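Local coordinates for spike protein P5 (Enterobacteria phage PRD1, PDB 1YQ5) that forms, together with proteins P31 and P2, the spike complexes at the five-fold vertices of the phage capsid and is essential for infectivity, at residues A[49-54]-A[120-125]; A[7-12]-A[29-34]. All coordinates share one frame; numbering follows the deposited sequence.

Interaction 1 (A[49-54]-A[120-125]); sequences AGIQLA and LKFSLC
I51 and L120 form an antiparallel hydrogen-bonded pair, I51 N donating to L120 O over 2.9 Å and L120 N to I51 O over 2.8 Å. Both side chains leave on the same face of the sheet, with I51 CB and L120 CB 4.3 Å apart. I51 CG1 lies anti to the carbonyl carbon (chi1 -66°), and the branch continues extended to CD1, which meets F122 CE1 at 3.8 Å in an approach neither squarely over the ring nor at its edge; CG1 touches the same ring corner. In the other direction, L53 sends CD1 obliquely across L120, 3.7 Å from L120 CG and close to L120 CD1 as well. The four side chains make a short buried row, F122, I51, L120, L53, with the ends supplied by different strands. G50 has unusual backbone angles (phi 148°, psi -127°), and its CA comes within 3.4 Å of L120 O as a CA-H...O contact; at these angles a CB would point at the partner strand and run into L120 O. Where the chains part, a water takes up the pairing, donating to A49 O and accepting from F122 N. The contact joins strand 51-53 to strand 119-126 within one sheet of the jelly roll of this C-terminal domain. On its apolar side L120 and F122 pack on I63 of strand 59-68 in the facing sheet, while I51 and F122 reach I138 of strand 135-142. Strand 76-83 flanks strand 119-126 on its other side, with K121 bonded through the backbone to K82.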
loop_
_atom_site.group_PDB
_atom_site.type_symbol
_atom_site.label_atom_id
_atom_site.label_comp_id
_atom_site.label_asym_id
_atom_site.label_seq_id
_atom_site.Cartn_x
_atom_site.Cartn_y
_atom_site.Cartn_z
ATOM N N ALA A 49 -4.435 16.253 16.891
ATOM C CA ALA A 49 -3.068 16.026 16.410
ATOM C C ALA A 49 -2.973 14.949 15.321
ATOM O O ALA A 49 -2.041 14.951 14.521
ATOM C CB ALA A 49 -2.162 15.651 17.582
ATOM N N GLY A 50 -3.937 14.035 15.304
ATOM C CA GLY A 50 -3.947 12.960 14.323
ATOM C C GLY A 50 -4.581 11.754 14.984
ATOM O O GLY A 50 -5.687 11.852 15.513
ATOM N N ILE A 51 -3.903 10.613 14.961
ATOM C CA ILE A 51 -4.433 9.430 15.627
ATOM C C ILE A 51 -3.467 9.057 16.745
ATOM O O ILE A 51 -2.306 8.726 16.494
ATOM C CB ILE A 51 -4.597 8.239 14.662
ATOM C CG1 ILE A 51 -5.671 8.560 13.620
ATOM C CG2 ILE A 51 -5.004 6.990 15.443
ATOM C CD1 ILE A 51 -5.943 7.426 12.646
ATOM N N GLN A 52 -3.957 9.132 17.977
ATOM C CA GLN A 52 -3.162 8.835 19.164
ATOM C C GLN A 52 -2.990 7.342 19.407
ATOM O O GLN A 52 -3.924 6.559 19.219
ATOM C CB GLN A 52 -3.833 9.423 20.412
ATOM C CG GLN A 52 -4.172 10.907 20.360
ATOM C CD GLN A 52 -2.947 11.787 20.435
ATOM O OE1 GLN A 52 -1.990 11.481 21.153
ATOM N NE2 GLN A 52 -2.971 12.897 19.712
ATOM N N LEU A 53 -1.791 6.953 19.834
ATOM C CA LEU A 53 -1.514 5.560 20.172
ATOM C C LEU A 53 -1.411 5.534 21.692
ATOM O O LEU A 53 -0.583 6.236 22.268
ATOM C CB LEU A 53 -0.196 5.080 19.559
ATOM C CG LEU A 53 -0.251 4.567 18.115
ATOM C CD1 LEU A 53 -0.603 5.703 17.172
ATOM C CD2 LEU A 53 1.089 3.954 17.742
ATOM N N ALA A 54 -2.261 4.737 22.333
ATOM C CA ALA A 54 -2.269 4.637 23.793
ATOM C C ALA A 54 -0.973 4.036 24.330
ATOM O O ALA A 54 -0.296 3.271 23.641
ATOM C CB ALA A 54 -3.462 3.803 24.251
ATOM N N LEU A 120 0.082 9.358 15.164
ATOM C CA LEU A 120 0.240 9.209 13.727
ATOM C C LEU A 120 -0.311 10.503 13.139
ATOM O O LEU A 120 -1.463 10.862 13.401
ATOM C CB LEU A 120 -0.576 8.017 13.225
ATOM C CG LEU A 120 -0.065 6.628 13.619
ATOM C CD1 LEU A 120 -1.133 5.585 13.345
ATOM C CD2 LEU A 120 1.205 6.318 12.838
ATOM N N LYS A 121 0.509 11.209 12.366
ATOM C CA LYS A 121 0.080 12.463 11.758
ATOM C C LYS A 121 -0.179 12.263 10.268
ATOM O O LYS A 121 0.583 11.581 9.581
ATOM C CB LYS A 121 1.141 13.541 11.975
ATOM C CG LYS A 121 1.381 13.881 13.446
ATOM C CD LYS A 121 2.448 14.957 13.601
ATOM C CE LYS A 121 2.630 15.354 15.060
ATOM N NZ LYS A 121 3.657 16.424 15.217
ATOM N N PHE A 122 -1.259 12.860 9.772
ATOM C CA PHE A 122 -1.630 12.714 8.370
ATOM C C PHE A 122 -1.786 14.043 7.642
ATOM O O PHE A 122 -2.238 15.037 8.222
ATOM C CB PHE A 122 -2.951 11.942 8.248
ATOM C CG PHE A 122 -2.929 10.587 8.894
ATOM C CD1 PHE A 122 -3.084 10.452 10.272
ATOM C CD2 PHE A 122 -2.742 9.442 8.124
ATOM C CE1 PHE A 122 -3.056 9.195 10.876
ATOM C CE2 PHE A 122 -2.709 8.180 8.715
ATOM C CZ PHE A 122 -2.867 8.057 10.099
ATOM N N SER A 123 -1.428 14.045 6.362
ATOM C CA SER A 123 -1.559 15.234 5.532
ATOM C C SER A 123 -1.483 14.886 4.055
ATOM O O SER A 123 -0.857 13.898 3.660
ATOM C CB SER A 123 -0.465 16.256 5.853
ATOM O OG SER A 123 -0.705 17.472 5.154
ATOM N N LEU A 124 -2.139 15.706 3.245
ATOM C CA LEU A 124 -2.132 15.528 1.801
ATOM C C LEU A 124 -2.607 16.821 1.155
ATOM O O LEU A 124 -3.157 17.696 1.828
ATOM C CB LEU A 124 -3.038 14.352 1.396
ATOM C CG LEU A 124 -4.549 14.398 1.649
ATOM C CD1 LEU A 124 -5.216 15.405 0.712
ATOM C CD2 LEU A 124 -5.135 13.012 1.414
ATOM N N CYS A 125 -2.377 16.941 -0.145
ATOM C CA CYS A 125 -2.784 18.112 -0.906
ATOM C C CYS A 125 -2.595 17.746 -2.357
ATOM O O CYS A 125 -2.233 16.616 -2.673
ATOM C CB CYS A 125 -1.872 19.304 -0.607
ATOM S SG CYS A 125 -0.203 19.168 -1.377
HETATM O O HOH W 1 -2.429 14.725 11.760
#

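Interaction 2 (A[7-12]-A[29-34]); sequences LSLMYS and FDLSGA
F29 offers one ring face to Y11, whose CE2 sits 3.5 Å from F29 CG. The ring planes are inclined at 46°, so the pair is oblique. In Y11, CG is anti to the backbone N (chi1 -161°), and the ring beyond it extends to the loop. At D30 the contact becomes polar: Y11 OH donates to D30 O over 2.7 Å, from well above the carbonyl plane, and a water links the hydroxyl with D30 N. The D30 carboxylate turns back on its own loop, where OD1 accepts from S32 N at 2.9 Å, making an Asx turn, and from S32 OG on its syn lone pair. L31 divides its two methyls: CD2 lies over a face of the Y11 ring, 3.8 Å from the centroid and 14° off the normal, a CH-pi contact, while CD1 touches L9 CD1 at 3.9 Å. A type I turn from L31 to A34, closed by A34 N to L31 O, then brings A34 CB against the strand, 4.0 Å from L9 CB and 3.9 Å from Y11 CD1. The segment runs from beside strand 119-126, where F29 reaches L124 and L31 reaches F122, to strand 35-40 of the other sheet. There strand 5-11 lies between strands 35-40 and 135-142; Y11 and F29 both pack on I136, and S8 on Y108 of a neighbouring subunit of the trimer.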
loop_
_atom_site.group_PDB
_atom_site.type_symbol
_atom_site.label_atom_id
_atom_site.label_comp_id
_atom_site.label_asym_id
_atom_site.label_seq_id
_atom_site.Cartn_x
_atom_site.Cartn_y
_atom_site.Cartn_z
ATOM N N LEU A 7 -8.891 1.887 13.936
ATOM C CA LEU A 7 -9.707 3.085 13.830
ATOM C C LEU A 7 -9.806 3.452 12.356
ATOM O O LEU A 7 -8.798 3.536 11.667
ATOM C CB LEU A 7 -9.071 4.235 14.614
ATOM C CG LEU A 7 -9.851 5.550 14.604
ATOM C CD1 LEU A 7 -11.192 5.329 15.279
ATOM C CD2 LEU A 7 -9.065 6.638 15.334
ATOM N N SER A 8 -11.030 3.647 11.878
ATOM C CA SER A 8 -11.262 4.013 10.488
ATOM C C SER A 8 -12.063 5.310 10.490
ATOM O O SER A 8 -13.112 5.403 11.132
ATOM C CB SER A 8 -12.025 2.897 9.770
ATOM O OG SER A 8 -12.130 3.166 8.381
ATOM N N LEU A 9 -11.563 6.311 9.773
ATOM C CA LEU A 9 -12.206 7.612 9.735
ATOM C C LEU A 9 -12.516 8.106 8.329
ATOM O O LEU A 9 -11.841 7.748 7.361
ATOM C CB LEU A 9 -11.306 8.652 10.411
ATOM C CG LEU A 9 -10.694 8.320 11.773
ATOM C CD1 LEU A 9 -9.638 9.358 12.119
ATOM C CD2 LEU A 9 -11.784 8.276 12.835
HETATM N N MSE A 10 -13.548 8.938 8.237
HETATM C CA MSE A 10 -13.940 9.551 6.978
HETATM C C MSE A 10 -13.807 11.048 7.259
HETATM O O MSE A 10 -14.485 11.594 8.135
HETATM C CB MSE A 10 -15.380 9.179 6.614
HETATM C CG MSE A 10 -15.766 9.519 5.174
HETATM SE SE MSE A 10 -16.140 11.401 4.931
HETATM C CE MSE A 10 -17.898 11.407 5.749
ATOM N N TYR A 11 -12.916 11.691 6.514
ATOM C CA TYR A 11 -12.595 13.108 6.666
ATOM C C TYR A 11 -13.063 13.899 5.441
ATOM O O TYR A 11 -12.735 13.549 4.308
ATOM C CB TYR A 11 -11.075 13.210 6.821
ATOM C CG TYR A 11 -10.512 14.477 7.421
ATOM C CD1 TYR A 11 -10.920 14.928 8.675
ATOM C CD2 TYR A 11 -9.484 15.168 6.777
ATOM C CE1 TYR A 11 -10.308 16.033 9.279
ATOM C CE2 TYR A 11 -8.866 16.270 7.368
ATOM C CZ TYR A 11 -9.279 16.695 8.619
ATOM O OH TYR A 11 -8.645 17.765 9.218
ATOM N N SER A 12 -13.832 14.959 5.673
ATOM C CA SER A 12 -14.344 15.798 4.587
ATOM C C SER A 12 -14.601 17.199 5.129
ATOM O O SER A 12 -14.433 17.440 6.323
ATOM C CB SER A 12 -15.663 15.239 4.056
ATOM O OG SER A 12 -16.688 15.396 5.026
ATOM N N PHE A 29 -3.347 17.173 9.517
ATOM C CA PHE A 29 -4.786 17.238 9.748
ATOM C C PHE A 29 -5.254 17.110 11.195
ATOM O O PHE A 29 -4.769 16.273 11.952
ATOM C CB PHE A 29 -5.492 16.140 8.943
ATOM C CG PHE A 29 -5.388 16.296 7.455
ATOM C CD1 PHE A 29 -5.386 15.170 6.635
ATOM C CD2 PHE A 29 -5.341 17.556 6.866
ATOM C CE1 PHE A 29 -5.341 15.299 5.250
ATOM C CE2 PHE A 29 -5.296 17.694 5.480
ATOM C CZ PHE A 29 -5.298 16.560 4.672
ATOM N N ASP A 30 -6.220 17.948 11.550
ATOM C CA ASP A 30 -6.851 17.918 12.861
ATOM C C ASP A 30 -7.963 16.897 12.619
ATOM O O ASP A 30 -8.889 17.173 11.858
ATOM C CB ASP A 30 -7.468 19.281 13.174
ATOM C CG ASP A 30 -8.318 19.268 14.434
ATOM O OD1 ASP A 30 -8.964 18.237 14.728
ATOM O OD2 ASP A 30 -8.352 20.303 15.125
ATOM N N LEU A 31 -7.876 15.727 13.244
ATOM C CA LEU A 31 -8.886 14.692 13.030
ATOM C C LEU A 31 -9.955 14.578 14.121
ATOM O O LEU A 31 -10.733 13.619 14.132
ATOM C CB LEU A 31 -8.205 13.333 12.853
ATOM C CG LEU A 31 -7.199 13.208 11.703
ATOM C CD1 LEU A 31 -6.573 11.815 11.721
ATOM C CD2 LEU A 31 -7.896 13.464 10.377
ATOM N N SER A 32 -10.004 15.552 15.022
ATOM C CA SER A 32 -10.975 15.516 16.112
ATOM C C SER A 32 -12.415 15.467 15.606
ATOM O O SER A 32 -13.264 14.806 16.200
ATOM C CB SER A 32 -10.795 16.732 17.028
ATOM O OG SER A 32 -11.017 17.940 16.322
ATOM N N GLY A 33 -12.677 16.158 14.502
ATOM C CA GLY A 33 -14.021 16.184 13.950
ATOM C C GLY A 33 -14.304 15.160 12.868
ATOM O O GLY A 33 -15.369 15.184 12.255
ATOM N N ALA A 34 -13.357 14.259 12.620
ATOM C CA ALA A 34 -13.548 13.237 11.600
ATOM C C ALA A 34 -14.653 12.273 12.015
ATOM O O ALA A 34 -14.884 12.053 13.205
ATOM C CB ALA A 34 -12.248 12.471 11.371
HETATM O O HOH W 2 -6.808 20.339 10.016
#

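Overall arrangement
Both contacts are mostly buried but have partly exposed margins, A49 and K121 in interaction 1 and D30 in interaction 2. Interaction 1 lies within one sheet and rests on backbone pairing, with aliphatic side chains and one phenyl ring added on the core side. Interaction 2 joins a strand of the other sheet to an irregular loop; there a tyrosine does much of the work, through its ring and its hydroxyl, and the single direct hydrogen bond comes from a side chain. The two meet directly. F29 N probably bonds to F122 O, so residue 29 takes over the pairing along that edge of strand 119-126 where residues 49-54 leave off, and L31 CD1 packs on G50 C. Loop 29-34 therefore passes from one sheet to the other.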